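Local coordinates for protein Lpg2148(MvcA) (Legionella pneumophila subsp. pneumophila str. Philadelphia 1, PDB 6K11) that probably acts as a deamidase-type deubiquitinase that regulates the ubiquitin-conjugating enzyme UBE2N, as an effector of this bacterial pathogen, at residues A[19-25]-A[346-350]; A[225-229]-A[323-327]; A[299-303]-A[313-317]. Numbering follows the deposited sequence.

Going from the N terminus, helix 4-19 ends in the turn that forms the first half of contact 1; its partner, residues 346-350 of helix 336-351, lies 321 residues further on, so contact 1 closes a loop holding most of the chain. Nested inside it, contact 2 joins the start of strand 228-238 to the start of strand 325-333, two strands of the antiparallel sheet. Contact 3 is nested again inside contact 2, folding the chain after helix 294-305 back onto that helix. Contacts 2 and 3 touch where Leu325 CD1 packs 3.8 Å from Tyr301 CD2, joining sheet to helix. Contact 1 is remote, its centre 35 Å from that of contact 2 and 32 Å from that of contact 3.

Contact 1 (A[19-25]-A[346-350]); sequences YGVMMTG and TQEFI
This is helix-to-turn packing in the helical part of the fold, where the short 3-10 turn between helices 4-19 and 28-39 lies against the C-terminal end of helix 336-351. Gly20 breaks helix 4-19 with a positive phi (45°), residues 21-24 make the 3-10 turn, and Gly25, again at positive phi (77°), leaves it. Closest CA pairs are Met22-Ile350 at 6.9 Å and Gly25-Thr346 at 6.0 Å. Ile350 fills the middle: its CG2 sits over the face of the Tyr19 ring, 3.6 Å from the centroid, its CG1 is 3.9 Å from Met22 CB, and its CD1 is 4.1 Å from Met23 SD. The t rotamer of Phe349 brings CE2 to 3.7 Å from Gly25 CA. Met15 of helix 4-19 and Leu81 of helix 71-83 extend the apolar surroundings. Gln347 NE2, which also bonds Asp351, donates to Tyr19 OH (3.2 Å). Thr346 OG1 hydrogen-bonds Asn342 O, and a water donates both to Met23 O at 2.9 Å and to Thr346 OG1 at 2.8 Å.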
loop_
_atom_site.group_PDB
_atom_site.type_symbol
_atom_site.label_atom_id
_atom_site.label_comp_id
_atom_site.label_asym_id
_atom_site.label_seq_id
_atom_site.Cartn_x
_atom_site.Cartn_y
_atom_site.Cartn_z
ATOM N N TYR A 19 -10.450 -10.199 -17.363
ATOM C CA TYR A 19 -11.549 -10.278 -16.407
ATOM C C TYR A 19 -11.477 -9.324 -15.226
ATOM O O TYR A 19 -12.441 -9.280 -14.447
ATOM C CB TYR A 19 -11.674 -11.709 -15.862
ATOM C CG TYR A 19 -11.910 -12.732 -16.947
ATOM C CD1 TYR A 19 -12.994 -12.622 -17.812
ATOM C CD2 TYR A 19 -11.046 -13.819 -17.102
ATOM C CE1 TYR A 19 -13.213 -13.566 -18.816
ATOM C CE2 TYR A 19 -11.249 -14.753 -18.100
ATOM C CZ TYR A 19 -12.331 -14.638 -18.940
ATOM O OH TYR A 19 -12.521 -15.604 -19.905
ATOM N N GLY A 20 -10.379 -8.577 -15.054
ATOM C CA GLY A 20 -10.266 -7.563 -14.014
ATOM C C GLY A 20 -10.741 -7.941 -12.619
ATOM O O GLY A 20 -10.191 -8.849 -11.979
ATOM N N VAL A 21 -11.772 -7.235 -12.142
ATOM C CA VAL A 21 -12.255 -7.399 -10.776
ATOM C C VAL A 21 -12.758 -8.816 -10.497
ATOM O O VAL A 21 -12.770 -9.244 -9.336
ATOM C CB VAL A 21 -13.358 -6.349 -10.480
ATOM C CG1 VAL A 21 -14.605 -6.610 -11.329
ATOM C CG2 VAL A 21 -13.700 -6.306 -8.993
ATOM N N MET A 22 -13.169 -9.558 -11.528
ATOM C CA MET A 22 -13.693 -10.905 -11.308
ATOM C C MET A 22 -12.628 -11.847 -10.748
ATOM O O MET A 22 -12.975 -12.894 -10.186
ATOM C CB MET A 22 -14.253 -11.495 -12.615
ATOM C CG MET A 22 -15.418 -10.736 -13.246
ATOM S SD MET A 22 -16.021 -11.423 -14.777
ATOM C CE MET A 22 -17.135 -12.753 -14.158
ATOM N N MET A 23 -11.340 -11.499 -10.878
ATOM C CA MET A 23 -10.273 -12.400 -10.449
ATOM C C MET A 23 -10.239 -12.640 -8.941
ATOM O O MET A 23 -9.609 -13.612 -8.512
ATOM C CB MET A 23 -8.920 -11.870 -10.930
ATOM C CG MET A 23 -8.829 -11.793 -12.454
ATOM S SD MET A 23 -8.801 -13.472 -13.144
ATOM C CE MET A 23 -7.237 -13.966 -12.400
ATOM N N THR A 24 -10.880 -11.786 -8.126
ATOM C CA THR A 24 -10.970 -12.046 -6.686
ATOM C C THR A 24 -11.758 -13.312 -6.363
ATOM O O THR A 24 -11.556 -13.905 -5.296
ATOM C CB THR A 24 -11.650 -10.879 -5.956
ATOM O OG1 THR A 24 -13.039 -10.844 -6.335
ATOM C CG2 THR A 24 -10.991 -9.562 -6.304
ATOM N N GLY A 25 -12.657 -13.733 -7.251
ATOM C CA GLY A 25 -13.515 -14.875 -7.002
ATOM C C GLY A 25 -14.687 -14.624 -6.072
ATOM O O GLY A 25 -15.405 -15.569 -5.744
ATOM N N THR A 346 -10.885 -20.360 -10.627
ATOM C CA THR A 346 -11.355 -18.996 -10.859
ATOM C C THR A 346 -11.985 -18.867 -12.240
ATOM O O THR A 346 -13.027 -18.221 -12.396
ATOM C CB THR A 346 -10.186 -18.041 -10.679
ATOM O OG1 THR A 346 -9.681 -18.212 -9.353
ATOM C CG2 THR A 346 -10.628 -16.592 -10.881
ATOM N N GLN A 347 -11.377 -19.503 -13.255
ATOM C CA GLN A 347 -11.930 -19.472 -14.604
ATOM C C GLN A 347 -13.319 -20.093 -14.651
ATOM O O GLN A 347 -14.200 -19.606 -15.374
ATOM C CB GLN A 347 -10.980 -20.178 -15.581
ATOM C CG GLN A 347 -11.458 -20.169 -17.041
ATOM C CD GLN A 347 -11.365 -18.779 -17.675
ATOM O OE1 GLN A 347 -10.272 -18.229 -17.826
ATOM N NE2 GLN A 347 -12.512 -18.205 -18.033
ATOM N N GLU A 348 -13.530 -21.189 -13.906
ATOM C CA GLU A 348 -14.848 -21.822 -13.849
ATOM C C GLU A 348 -15.885 -20.904 -13.202
ATOM O O GLU A 348 -17.048 -20.846 -13.643
ATOM C CB GLU A 348 -14.745 -23.159 -13.091
ATOM C CG GLU A 348 -13.834 -24.186 -13.799
ATOM C CD GLU A 348 -13.596 -25.478 -12.995
ATOM O OE1 GLU A 348 -14.431 -25.827 -12.125
ATOM O OE2 GLU A 348 -12.570 -26.150 -13.252
ATOM N N PHE A 349 -15.489 -20.176 -12.156
ATOM C CA PHE A 349 -16.376 -19.174 -11.560
ATOM C C PHE A 349 -16.744 -18.096 -12.577
ATOM O O PHE A 349 -17.914 -17.717 -12.698
ATOM C CB PHE A 349 -15.692 -18.565 -10.331
ATOM C CG PHE A 349 -16.276 -17.250 -9.862
ATOM C CD1 PHE A 349 -17.448 -17.217 -9.114
ATOM C CD2 PHE A 349 -15.609 -16.048 -10.115
ATOM C CE1 PHE A 349 -17.969 -16.008 -8.666
ATOM C CE2 PHE A 349 -16.117 -14.845 -9.654
ATOM C CZ PHE A 349 -17.297 -14.824 -8.934
ATOM N N ILE A 350 -15.758 -17.612 -13.336
ATOM C CA ILE A 350 -16.010 -16.606 -14.365
ATOM C C ILE A 350 -16.917 -17.164 -15.457
ATOM O O ILE A 350 -17.849 -16.487 -15.914
ATOM C CB ILE A 350 -14.674 -16.098 -14.950
ATOM C CG1 ILE A 350 -13.959 -15.202 -13.931
ATOM C CG2 ILE A 350 -14.898 -15.384 -16.294
ATOM C CD1 ILE A 350 -12.417 -15.172 -14.088
HETATM O O HOH W 1 -10.100 -16.245 -7.458
#

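Contact 2 (A[225-229]-A[323-327]); sequences FDFWI and QPLRV
A guanidinium lies flat on an indole here, bridging two strands that are not neighbours in the sheet. Strand 120-129 runs between 228-238 and 325-333, antiparallel to both, so the segments share no backbone hydrogen bond and their nearest CA atoms, of Trp228 and Leu325, are 8.6 Å apart. Residues 225-229 carry the chain from an aromatic cluster of the insertion domain, Phe225 with Phe162, Phe170 and Phe218, back into the five-stranded antiparallel sheet; Asp226 OD1 accepts from Trp228 N at 3.1 Å in an Asx turn. Residues 228-229 and 325-327 are extended. Trp228 (chi1 m, chi2 91°) and Arg326 (chi1 p, then t, t) point their CA-CB bonds toward each other's segment. The guanidinium and indole planes meet at 12° with centres 3.6 Å apart: Arg326 CZ is 3.6 Å from the centroid of the five-membered ring, a cation-pi contact, while Arg326 CG makes a CH-pi contact with the six-membered ring at 3.9 Å. Trp228 CH2 meets Pro324 CB at 4.3 Å. Asp226 OD1, 4.4 Å from Arg326 NH2, is beyond salt-bridge range. Stacked on Trp228 through one face and salt-bridged through NE to Asp127 of the middle strand, the guanidinium couples three strands by aromatic and ionic forces.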
loop_
_atom_site.group_PDB
_atom_site.type_symbol
_atom_site.label_atom_id
_atom_site.label_comp_id
_atom_site.label_asym_id
_atom_site.label_seq_id
_atom_site.Cartn_x
_atom_site.Cartn_y
_atom_site.Cartn_z
ATOM N N PHE A 225 9.167 4.533 18.735
ATOM C CA PHE A 225 8.200 4.790 17.681
ATOM C C PHE A 225 8.651 4.172 16.369
ATOM O O PHE A 225 9.828 3.856 16.174
ATOM C CB PHE A 225 8.005 6.289 17.467
ATOM C CG PHE A 225 8.001 7.079 18.738
ATOM C CD1 PHE A 225 7.057 6.823 19.717
ATOM C CD2 PHE A 225 8.922 8.093 18.938
ATOM C CE1 PHE A 225 7.037 7.564 20.882
ATOM C CE2 PHE A 225 8.914 8.826 20.104
ATOM C CZ PHE A 225 7.970 8.560 21.077
ATOM N N ASP A 226 7.689 4.034 15.461
ATOM C CA ASP A 226 7.929 3.566 14.096
ATOM C C ASP A 226 7.442 4.680 13.178
ATOM O O ASP A 226 6.237 4.930 13.088
ATOM C CB ASP A 226 7.204 2.235 13.838
ATOM C CG ASP A 226 7.474 1.655 12.434
ATOM O OD1 ASP A 226 8.283 2.211 11.661
ATOM O OD2 ASP A 226 6.858 0.616 12.116
ATOM N N PHE A 227 8.378 5.411 12.573
ATOM C CA PHE A 227 8.021 6.495 11.660
ATOM C C PHE A 227 7.792 6.014 10.227
ATOM O O PHE A 227 7.414 6.822 9.368
ATOM C CB PHE A 227 9.115 7.555 11.639
ATOM C CG PHE A 227 9.388 8.169 12.980
ATOM C CD1 PHE A 227 8.345 8.483 13.838
ATOM C CD2 PHE A 227 10.692 8.449 13.370
ATOM C CE1 PHE A 227 8.602 9.060 15.072
ATOM C CE2 PHE A 227 10.956 9.032 14.607
ATOM C CZ PHE A 227 9.912 9.332 15.456
ATOM N N TRP A 228 8.029 4.741 9.948
ATOM C CA TRP A 228 7.895 4.236 8.587
ATOM C C TRP A 228 6.441 3.876 8.295
ATOM O O TRP A 228 5.724 3.362 9.162
ATOM C CB TRP A 228 8.795 3.021 8.387
ATOM C CG TRP A 228 10.267 3.344 8.480
ATOM C CD1 TRP A 228 11.052 3.308 9.603
ATOM C CD2 TRP A 228 11.127 3.752 7.402
ATOM N NE1 TRP A 228 12.349 3.655 9.286
ATOM C CE2 TRP A 228 12.419 3.936 7.944
ATOM C CE3 TRP A 228 10.928 3.974 6.033
ATOM C CZ2 TRP A 228 13.506 4.336 7.163
ATOM C CZ3 TRP A 228 12.008 4.373 5.257
ATOM C CH2 TRP A 228 13.282 4.551 5.826
ATOM N N ILE A 229 5.995 4.172 7.076
ATOM C CA ILE A 229 4.629 3.866 6.659
ATOM C C ILE A 229 4.654 3.291 5.243
ATOM O O ILE A 229 5.479 3.691 4.416
ATOM C CB ILE A 229 3.729 5.118 6.752
ATOM C CG1 ILE A 229 2.287 4.804 6.365
ATOM C CG2 ILE A 229 4.271 6.246 5.907
ATOM C CD1 ILE A 229 1.369 5.990 6.557
ATOM N N GLN A 323 11.049 11.807 0.593
ATOM C CA GLN A 323 11.368 11.182 1.865
ATOM C C GLN A 323 12.161 9.897 1.664
ATOM O O GLN A 323 11.994 9.209 0.648
ATOM C CB GLN A 323 10.095 10.857 2.660
ATOM C CG GLN A 323 9.178 12.054 2.904
ATOM C CD GLN A 323 7.889 11.630 3.585
ATOM O OE1 GLN A 323 7.235 10.673 3.161
ATOM N NE2 GLN A 323 7.525 12.328 4.659
ATOM N N PRO A 324 13.021 9.544 2.621
ATOM C CA PRO A 324 13.737 8.267 2.538
ATOM C C PRO A 324 12.777 7.104 2.363
ATOM O O PRO A 324 11.673 7.098 2.915
ATOM C CB PRO A 324 14.465 8.181 3.889
ATOM C CG PRO A 324 14.620 9.609 4.329
ATOM C CD PRO A 324 13.398 10.320 3.821
ATOM N N LEU A 325 13.213 6.115 1.583
ATOM C CA LEU A 325 12.471 4.886 1.358
ATOM C C LEU A 325 13.344 3.704 1.743
ATOM O O LEU A 325 14.577 3.787 1.731
ATOM C CB LEU A 325 12.041 4.735 -0.115
ATOM C CG LEU A 325 11.261 5.877 -0.768
ATOM C CD1 LEU A 325 11.131 5.639 -2.287
ATOM C CD2 LEU A 325 9.899 6.022 -0.122
ATOM N N ARG A 326 12.692 2.591 2.069
ATOM C CA ARG A 326 13.383 1.340 2.321
ATOM C C ARG A 326 12.597 0.210 1.678
ATOM O O ARG A 326 11.373 0.284 1.545
ATOM C CB ARG A 326 13.566 1.066 3.819
ATOM C CG ARG A 326 12.290 0.843 4.568
ATOM C CD ARG A 326 12.587 0.326 5.963
ATOM N NE ARG A 326 11.362 0.005 6.680
ATOM C CZ ARG A 326 11.248 0.004 8.002
ATOM N NH1 ARG A 326 12.298 0.298 8.761
ATOM N NH2 ARG A 326 10.087 -0.299 8.558
ATOM N N VAL A 327 13.318 -0.834 1.288
ATOM C CA VAL A 327 12.761 -1.973 0.569
ATOM C C VAL A 327 12.934 -3.208 1.440
ATOM O O VAL A 327 14.037 -3.472 1.931
ATOM C CB VAL A 327 13.451 -2.174 -0.793
ATOM C CG1 VAL A 327 12.755 -3.266 -1.593
ATOM C CG2 VAL A 327 13.512 -0.859 -1.579
#

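Contact 3 (A[299-303]-A[313-317]); sequences DIYAE and FFCAH
Tyr301, Ala302, Phe314 and Cys315 meet where the chain after helix 294-305 doubles back onto that helix. Residues 299-303 are regular alpha-helix; residues 313-316 form a type I beta turn closed by Ala316 N to Phe313 O at 3.0 Å. Ala302 and Phe314 are the nearest pair, with CA atoms 5.5 Å apart. Tyr301 takes the t rotamer (chi1 -161°, chi2 -83°), so that although its CA-CB bond points sideways its ring swings nearer the turn. Phe314, also t (-163°) with chi2 at 60°, sets CE2 at the edge of the tyrosine ring, 3.9 Å from Tyr301 CE1, and its CB 3.9 Å from Ala302 CB. Cys315, in the m rotamer, makes an oblique sulfur-aromatic contact with Tyr301, SG lying 3.6 Å from Tyr301 CD1 and 4.8 Å from the ring centroid; an apolar contact brings Cys315 SG to 3.9 Å from Ala302 CB. The Tyr301 hydroxyl hydrogen-bonds Tyr255 and Ser231, and Phe314 meets the Tyr255 ring edge-to-face. Since no hydrogen bond joins the two segments, their cohesion comes from apolar and sulfur-aromatic contacts.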
loop_
_atom_site.group_PDB
_atom_site.type_symbol
_atom_site.label_atom_id
_atom_site.label_comp_id
_atom_site.label_asym_id
_atom_site.label_seq_id
_atom_site.Cartn_x
_atom_site.Cartn_y
_atom_site.Cartn_z
ATOM N N ASP A 299 12.923 9.226 -10.014
ATOM C CA ASP A 299 13.102 8.611 -11.327
ATOM C C ASP A 299 12.977 7.091 -11.263
ATOM O O ASP A 299 12.366 6.477 -12.150
ATOM C CB ASP A 299 14.471 8.985 -11.899
ATOM C CG ASP A 299 14.516 10.400 -12.480
ATOM O OD1 ASP A 299 13.452 11.062 -12.600
ATOM O OD2 ASP A 299 15.637 10.839 -12.815
ATOM N N ILE A 300 13.579 6.459 -10.247
ATOM C CA ILE A 300 13.524 5.003 -10.155
ATOM C C ILE A 300 12.121 4.545 -9.774
ATOM O O ILE A 300 11.594 3.560 -10.326
ATOM C CB ILE A 300 14.563 4.489 -9.147
ATOM C CG1 ILE A 300 15.979 4.834 -9.615
ATOM C CG2 ILE A 300 14.410 2.965 -8.957
ATOM C CD1 ILE A 300 17.038 4.241 -8.711
ATOM N N TYR A 301 11.520 5.226 -8.799
ATOM C CA TYR A 301 10.150 4.939 -8.386
ATOM C C TYR A 301 9.190 5.023 -9.573
ATOM O O TYR A 301 8.390 4.111 -9.805
ATOM C CB TYR A 301 9.753 5.915 -7.283
ATOM C CG TYR A 301 8.555 5.493 -6.438
ATOM C CD1 TYR A 301 7.255 5.726 -6.875
ATOM C CD2 TYR A 301 8.732 4.900 -5.184
ATOM C CE1 TYR A 301 6.154 5.352 -6.094
ATOM C CE2 TYR A 301 7.638 4.536 -4.398
ATOM C CZ TYR A 301 6.358 4.771 -4.859
ATOM O OH TYR A 301 5.277 4.404 -4.084
ATOM N N ALA A 302 9.292 6.093 -10.363
ATOM C CA ALA A 302 8.424 6.251 -11.526
ATOM C C ALA A 302 8.715 5.190 -12.586
ATOM O O ALA A 302 7.787 4.599 -13.157
ATOM C CB ALA A 302 8.582 7.659 -12.104
ATOM N N GLU A 303 10.001 4.935 -12.867
ATOM C CA GLU A 303 10.359 3.918 -13.859
ATOM C C GLU A 303 9.757 2.560 -13.510
ATOM O O GLU A 303 9.221 1.863 -14.385
ATOM C CB GLU A 303 11.883 3.802 -13.979
ATOM C CG GLU A 303 12.374 2.745 -14.995
ATOM C CD GLU A 303 13.912 2.587 -15.025
ATOM O OE1 GLU A 303 14.616 3.228 -14.202
ATOM O OE2 GLU A 303 14.420 1.825 -15.874
ATOM N N PHE A 313 5.739 11.771 -15.473
ATOM C CA PHE A 313 4.888 12.578 -14.605
ATOM C C PHE A 313 4.661 11.974 -13.227
ATOM O O PHE A 313 4.356 12.722 -12.290
ATOM C CB PHE A 313 3.505 12.791 -15.246
ATOM C CG PHE A 313 3.524 12.781 -16.745
ATOM C CD1 PHE A 313 4.271 13.720 -17.442
ATOM C CD2 PHE A 313 2.802 11.831 -17.458
ATOM C CE1 PHE A 313 4.304 13.721 -18.831
ATOM C CE2 PHE A 313 2.829 11.820 -18.844
ATOM C CZ PHE A 313 3.581 12.775 -19.534
ATOM N N PHE A 314 4.788 10.643 -13.101
ATOM C CA PHE A 314 4.340 9.918 -11.911
ATOM C C PHE A 314 4.919 10.513 -10.632
ATOM O O PHE A 314 4.211 10.670 -9.631
ATOM C CB PHE A 314 4.744 8.447 -12.047
ATOM C CG PHE A 314 4.019 7.508 -11.125
ATOM C CD1 PHE A 314 2.636 7.378 -11.180
ATOM C CD2 PHE A 314 4.726 6.726 -10.221
ATOM C CE1 PHE A 314 1.969 6.492 -10.333
ATOM C CE2 PHE A 314 4.063 5.832 -9.370
ATOM C CZ PHE A 314 2.682 5.723 -9.429
ATOM N N CYS A 315 6.204 10.847 -10.650
ATOM C CA CYS A 315 6.886 11.414 -9.495
ATOM C C CYS A 315 7.420 12.815 -9.789
ATOM O O CYS A 315 8.432 13.231 -9.215
ATOM C CB CYS A 315 8.015 10.498 -9.042
ATOM S SG CYS A 315 7.430 8.877 -8.561
ATOM N N ALA A 316 6.749 13.550 -10.680
ATOM C CA ALA A 316 7.165 14.903 -11.025
ATOM C C ALA A 316 6.540 15.912 -10.068
ATOM O O ALA A 316 5.419 15.718 -9.586
ATOM C CB ALA A 316 6.776 15.239 -12.465
ATOM N N HIS A 317 7.282 16.990 -9.797
ATOM C CA HIS A 317 6.818 18.152 -9.040
ATOM C C HIS A 317 6.188 17.796 -7.696
ATOM O O HIS A 317 6.867 17.234 -6.831
ATOM C CB HIS A 317 5.863 18.965 -9.916
ATOM C CG HIS A 317 6.473 19.366 -11.228
ATOM N ND1 HIS A 317 7.773 19.821 -11.332
ATOM C CD2 HIS A 317 5.982 19.342 -12.490
ATOM C CE1 HIS A 317 8.048 20.076 -12.599
ATOM N NE2 HIS A 317 6.978 19.796 -13.322
#